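PDB 4ZQX: polyhedrin from Uranotaenia sapphirina cypovirus, which probably forms the crystalline matrix of the viral occlusion bodies, as in other cypoviruses, and binds ATP. Local coordinates for residues 27-32 against 43-48; 103-108 against 227-232. All coordinates share one frame; numbering follows the deposited sequence.

How the contacts relate
Both contacts are built on one antiparallel sheet, in which strand 27-34 lies between strands 40-47 and 101-107. Contact 1 joins 27-32 to 43-48 within the sheet; contact 2 lays the loop 227-232 against the side of strand 101-107 that carries Y105 and R107. Their centres are about 11 Å apart, and backbone pairing links them: E28 N lies 2.8 Å from R107 O, and V32 N 2.8 Å from S103 O, both probable hydrogen bonds. Contact 2 reaches the nucleotide, with the side chain of L230 about 4 Å from the bound ATP, whereas that of E28 in contact 1 stays about 13 Å away. Both touch the second subunit.

Contact 1 of 2, residues 27-32 against 43-48; sequences MELVIV and FHFANP
M27 to I31 pair with F43 to N47 as the two antiparallel strands of a beta hairpin, their axes 4.8 Å apart at closest approach and 164° between their directions. L29 with F45 and I31 with F43 are hydrogen-bonded pairs closed by two bonds each; at the open end of the hairpin M27 N donates to N47 O, from above the carbonyl plane, while the return bond from N47 N is weak. Side chains alternate between the faces. On the face of E28, V30, H44 and A46, H44 NE2 donates to E28 OE1 over 2.8 Å, nearly in line with the carboxylate C-O bond. E28 OE1 lies in the ring plane of H44, at its edge, and the carboxylate and imidazole planes are nearly coplanar, 13° apart. E28 folds at chi2 (-71°), which carries CD back toward H44, and E28 OE1 also lies 3.5 Å from A46 CB, where a small residue suits the place. V30 CG2 meets the imidazole edge at H44 CD2, 3.9 Å away. The face of L29, I31, F43 and F45 is largely apolar, with N47 at its end: L29 and F45 lie side by side, L29 CD2 3.9 Å from F45 CD1, and I31 CD1 touches F45 CE1 more loosely at 4.3 Å. M27, bent at chi3, brings M27 CE to 3.6 Å from P48 O. Beyond these side chains lie strands 50-55 and 173-179, so the hairpin packs against the three-stranded sheet. The E28 and H44 face meets Y133 of the second subunit, and strand 101-107 flanks 27-32.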
loop_
_atom_site.group_PDB
_atom_site.type_symbol
_atom_site.label_atom_id
_atom_site.label_comp_id
_atom_site.label_asym_id
_atom_site.label_seq_id
_atom_site.Cartn_x
_atom_site.Cartn_y
_atom_site.Cartn_z
ATOM N N MET A 27 -4.981 17.597 2.510
ATOM C CA MET A 27 -3.863 18.000 3.365
ATOM C C MET A 27 -2.603 17.455 2.710
ATOM O O MET A 27 -2.666 16.433 2.003
ATOM C CB MET A 27 -3.995 17.425 4.773
ATOM C CG MET A 27 -5.243 17.889 5.522
ATOM S SD MET A 27 -5.479 16.953 7.059
ATOM C CE MET A 27 -6.049 15.401 6.395
ATOM N N GLU A 28 -1.476 18.133 2.927
ATOM C CA GLU A 28 -0.218 17.768 2.273
ATOM C C GLU A 28 0.867 17.454 3.295
ATOM O O GLU A 28 1.025 18.174 4.288
ATOM C CB GLU A 28 0.273 18.912 1.379
ATOM C CG GLU A 28 -0.761 19.464 0.420
ATOM C CD GLU A 28 -1.112 18.538 -0.733
ATOM O OE1 GLU A 28 -0.327 17.618 -1.016
ATOM O OE2 GLU A 28 -2.165 18.762 -1.377
ATOM N N LEU A 29 1.621 16.384 3.042
ATOM C CA LEU A 29 2.761 16.003 3.881
ATOM C C LEU A 29 3.989 15.776 2.991
ATOM O O LEU A 29 3.950 14.981 2.056
ATOM C CB LEU A 29 2.450 14.715 4.655
ATOM C CG LEU A 29 3.603 14.025 5.397
ATOM C CD1 LEU A 29 4.133 14.874 6.535
ATOM C CD2 LEU A 29 3.161 12.657 5.910
ATOM N N VAL A 30 5.063 16.501 3.265
ATOM C CA VAL A 30 6.355 16.209 2.664
ATOM C C VAL A 30 7.353 15.901 3.750
ATOM O O VAL A 30 7.586 16.699 4.646
ATOM C CB VAL A 30 6.888 17.372 1.822
ATOM C CG1 VAL A 30 8.289 17.041 1.276
ATOM C CG2 VAL A 30 5.942 17.663 0.675
ATOM N N ILE A 31 7.932 14.716 3.663
ATOM C CA ILE A 31 9.002 14.325 4.561
ATOM C C ILE A 31 10.306 14.410 3.812
ATOM O O ILE A 31 10.411 13.891 2.707
ATOM C CB ILE A 31 8.782 12.895 5.054
ATOM C CG1 ILE A 31 7.435 12.827 5.777
ATOM C CG2 ILE A 31 9.936 12.455 5.967
ATOM C CD1 ILE A 31 7.011 11.463 6.174
ATOM N N VAL A 32 11.284 15.096 4.401
ATOM C CA VAL A 32 12.606 15.201 3.804
ATOM C C VAL A 32 13.655 14.587 4.716
ATOM O O VAL A 32 13.799 14.998 5.885
ATOM C CB VAL A 32 13.002 16.674 3.577
ATOM C CG1 VAL A 32 14.387 16.784 2.904
ATOM C CG2 VAL A 32 11.925 17.402 2.774
ATOM N N PHE A 43 9.588 12.521 0.343
ATOM C CA PHE A 43 8.448 11.623 0.234
ATOM C C PHE A 43 7.209 12.478 0.380
ATOM O O PHE A 43 7.078 13.205 1.372
ATOM C CB PHE A 43 8.451 10.588 1.369
ATOM C CG PHE A 43 9.735 9.780 1.480
ATOM C CD1 PHE A 43 10.825 10.281 2.175
ATOM C CD2 PHE A 43 9.838 8.512 0.913
ATOM C CE1 PHE A 43 12.011 9.537 2.295
ATOM C CE2 PHE A 43 11.020 7.761 1.029
ATOM C CZ PHE A 43 12.104 8.285 1.719
ATOM N N HIS A 44 6.314 12.411 -0.600
ATOM C CA HIS A 44 5.067 13.180 -0.560
ATOM C C HIS A 44 3.831 12.303 -0.404
ATOM O O HIS A 44 3.665 11.330 -1.148
ATOM C CB HIS A 44 4.898 14.026 -1.825
ATOM C CG HIS A 44 3.563 14.692 -1.891
ATOM N ND1 HIS A 44 2.529 14.220 -2.672
ATOM C CD2 HIS A 44 3.070 15.761 -1.219
ATOM C CE1 HIS A 44 1.466 14.987 -2.500
ATOM N NE2 HIS A 44 1.764 15.922 -1.617
ATOM N N PHE A 45 2.955 12.681 0.531
ATOM C CA PHE A 45 1.684 11.991 0.767
ATOM C C PHE A 45 0.597 13.037 0.847
ATOM O O PHE A 45 0.844 14.152 1.292
ATOM C CB PHE A 45 1.671 11.244 2.108
ATOM C CG PHE A 45 2.748 10.212 2.253
ATOM C CD1 PHE A 45 4.004 10.570 2.711
ATOM C CD2 PHE A 45 2.496 8.876 1.963
ATOM C CE1 PHE A 45 5.006 9.615 2.856
ATOM C CE2 PHE A 45 3.496 7.918 2.100
ATOM C CZ PHE A 45 4.746 8.287 2.556
ATOM N N ALA A 46 -0.616 12.670 0.467
ATOM C CA ALA A 46 -1.755 13.580 0.580
ATOM C C ALA A 46 -3.063 12.826 0.740
ATOM O O ALA A 46 -3.237 11.739 0.193
ATOM C CB ALA A 46 -1.829 14.473 -0.648
ATOM N N ASN A 47 -3.997 13.449 1.453
ATOM C CA ASN A 47 -5.390 12.960 1.562
ATOM C C ASN A 47 -6.256 14.036 2.179
ATOM O O ASN A 47 -5.743 14.866 2.904
ATOM C CB ASN A 47 -5.459 11.719 2.458
ATOM C CG ASN A 47 -6.778 10.981 2.328
ATOM O OD1 ASN A 47 -7.663 11.081 3.188
ATOM N ND2 ASN A 47 -6.915 10.228 1.249
ATOM N N PRO A 48 -7.576 14.020 1.914
ATOM C CA PRO A 48 -8.397 15.053 2.553
ATOM C C PRO A 48 -8.791 14.726 3.983
ATOM O O PRO A 48 -9.162 15.646 4.697
ATOM C CB PRO A 48 -9.665 15.093 1.667
ATOM C CG PRO A 48 -9.256 14.445 0.375
ATOM C CD PRO A 48 -8.298 13.363 0.811
#

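Contact 2 of 2, residues 103-108 against 227-232; sequences SFYLRG and MTMLDQ
The wall of the ATP pocket that includes L230 is tied here to the central sheet, where Y105 of strand 101-107 reaches into the loop 227-232. The phenol OH of Y105 accepts a hydrogen bond from L230 N at 3.0 Å, almost straight at 176°. One water at the ring edge lies 2.6 Å from Y105 OH and also bonds S103 OG, with a weak bond to L230 O; Y164 OH is a further partner of Y105 OH. Tyrosine suits the place because its ring packs while its hydroxyl holds a loop amide. The M229 side chain crosses that of Y105 at about a right angle, M229 CG over one ring face, offset toward the rim and 3.9 Å from the Y105 centroid, in a CH-pi contact, with SD oblique in a Met-aromatic contact. M227 bends at chi2 (71°), bringing M227 SD round to 3.9 Å from both Y105 CB and R107 CB, a fit that an unbranched, flexible side chain allows. The guanidinium of R107 instead reaches S154 O, of an ATP-binding residue, through NH2. M229 also packs on helix 214-225, while M227 touches V30 of strand 27-34 and E160 of strand 160-166, the two strands flanking 101-107.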
loop_
_atom_site.group_PDB
_atom_site.type_symbol
_atom_site.label_atom_id
_atom_site.label_comp_id
_atom_site.label_asym_id
_atom_site.label_seq_id
_atom_site.Cartn_x
_atom_site.Cartn_y
_atom_site.Cartn_z
ATOM N N SER A 103 12.896 16.186 8.384
ATOM C CA SER A 103 12.026 17.348 8.408
ATOM C C SER A 103 10.657 16.926 7.920
ATOM O O SER A 103 10.548 16.272 6.888
ATOM C CB SER A 103 12.568 18.418 7.462
ATOM O OG SER A 103 13.886 18.766 7.807
ATOM N N PHE A 104 9.624 17.336 8.650
ATOM C CA PHE A 104 8.244 16.998 8.342
ATOM C C PHE A 104 7.493 18.289 8.059
ATOM O O PHE A 104 7.337 19.108 8.950
ATOM C CB PHE A 104 7.580 16.280 9.528
ATOM C CG PHE A 104 8.206 14.963 9.868
ATOM C CD1 PHE A 104 9.349 14.903 10.641
ATOM C CD2 PHE A 104 7.655 13.784 9.407
ATOM C CE1 PHE A 104 9.927 13.695 10.940
ATOM C CE2 PHE A 104 8.232 12.585 9.704
ATOM C CZ PHE A 104 9.374 12.542 10.472
ATOM N N TYR A 105 7.027 18.452 6.823
ATOM C CA TYR A 105 6.306 19.648 6.400
ATOM C C TYR A 105 4.833 19.314 6.186
ATOM O O TYR A 105 4.518 18.452 5.382
ATOM C CB TYR A 105 6.932 20.191 5.113
ATOM C CG TYR A 105 8.307 20.763 5.355
ATOM C CD1 TYR A 105 8.455 22.014 5.937
ATOM C CD2 TYR A 105 9.456 20.047 5.040
ATOM C CE1 TYR A 105 9.702 22.546 6.194
ATOM C CE2 TYR A 105 10.711 20.586 5.269
ATOM C CZ TYR A 105 10.824 21.837 5.860
ATOM O OH TYR A 105 12.055 22.418 6.126
ATOM N N LEU A 106 3.952 19.980 6.935
ATOM C CA LEU A 106 2.510 19.731 6.861
ATOM C C LEU A 106 1.791 20.989 6.404
ATOM O O LEU A 106 2.047 22.073 6.940
ATOM C CB LEU A 106 1.954 19.320 8.238
ATOM C CG LEU A 106 2.261 17.919 8.777
ATOM C CD1 LEU A 106 3.732 17.756 9.124
ATOM C CD2 LEU A 106 1.399 17.626 10.000
ATOM N N ARG A 107 0.894 20.863 5.429
ATOM C CA ARG A 107 0.205 22.041 4.921
ATOM C C ARG A 107 -1.246 21.716 4.645
ATOM O O ARG A 107 -1.544 20.780 3.917
ATOM C CB ARG A 107 0.870 22.562 3.630
ATOM C CG ARG A 107 0.413 23.966 3.222
ATOM C CD ARG A 107 0.782 24.310 1.762
ATOM N NE ARG A 107 0.619 25.738 1.493
ATOM C CZ ARG A 107 -0.525 26.323 1.146
ATOM N NH1 ARG A 107 -1.626 25.604 0.991
ATOM N NH2 ARG A 107 -0.563 27.633 0.943
ATOM N N GLY A 108 -2.141 22.516 5.203
ATOM C CA GLY A 108 -3.554 22.342 4.956
ATOM C C GLY A 108 -4.409 22.398 6.193
ATOM O O GLY A 108 -4.009 22.949 7.227
ATOM N N MET A 227 5.556 24.680 -1.138
ATOM C CA MET A 227 5.817 24.263 0.238
ATOM C C MET A 227 7.048 25.021 0.710
ATOM O O MET A 227 8.124 24.862 0.157
ATOM C CB MET A 227 6.092 22.762 0.333
ATOM C CG MET A 227 6.211 22.250 1.785
ATOM S SD MET A 227 4.625 22.226 2.664
ATOM C CE MET A 227 3.984 20.636 2.133
ATOM N N THR A 228 6.890 25.839 1.742
ATOM C CA THR A 228 8.010 26.600 2.256
ATOM C C THR A 228 8.889 25.690 3.104
ATOM O O THR A 228 8.380 24.923 3.895
ATOM C CB THR A 228 7.490 27.788 3.098
ATOM O OG1 THR A 228 6.589 28.569 2.294
ATOM C CG2 THR A 228 8.629 28.657 3.566
ATOM N N MET A 229 10.202 25.745 2.912
ATOM C CA MET A 229 11.118 24.933 3.713
ATOM C C MET A 229 12.125 25.831 4.410
ATOM O O MET A 229 12.376 26.949 3.970
ATOM C CB MET A 229 11.822 23.904 2.826
ATOM C CG MET A 229 10.853 22.909 2.259
ATOM S SD MET A 229 11.653 21.598 1.348
ATOM C CE MET A 229 10.224 20.646 0.910
ATOM N N LEU A 230 12.692 25.321 5.495
ATOM C CA LEU A 230 13.617 26.062 6.330
ATOM C C LEU A 230 14.966 25.371 6.279
ATOM O O LEU A 230 15.034 24.148 6.442
ATOM C CB LEU A 230 13.106 26.065 7.768
ATOM C CG LEU A 230 13.762 27.053 8.723
ATOM C CD1 LEU A 230 13.379 28.460 8.327
ATOM C CD2 LEU A 230 13.359 26.778 10.170
ATOM N N ASP A 231 16.035 26.139 6.061
ATOM C CA ASP A 231 17.374 25.563 5.984
ATOM C C ASP A 231 18.096 25.655 7.326
ATOM O O ASP A 231 17.520 26.110 8.327
ATOM C CB ASP A 231 18.193 26.187 4.829
ATOM C CG ASP A 231 18.571 27.638 5.061
ATOM O OD1 ASP A 231 18.550 28.103 6.221
ATOM O OD2 ASP A 231 18.893 28.320 4.060
ATOM N N GLN A 232 19.355 25.228 7.344
ATOM C CA GLN A 232 20.131 25.162 8.583
ATOM C C GLN A 232 20.583 26.536 9.090
ATOM O O GLN A 232 21.202 26.639 10.155
ATOM C CB GLN A 232 21.346 24.243 8.407
ATOM C CG GLN A 232 22.397 24.701 7.398
ATOM C CD GLN A 232 22.204 24.104 6.003
ATOM O OE1 GLN A 232 21.069 23.991 5.501
ATOM N NE2 GLN A 232 23.312 23.720 5.365
HETATM O O HOH W 1 14.176 20.988 5.987
#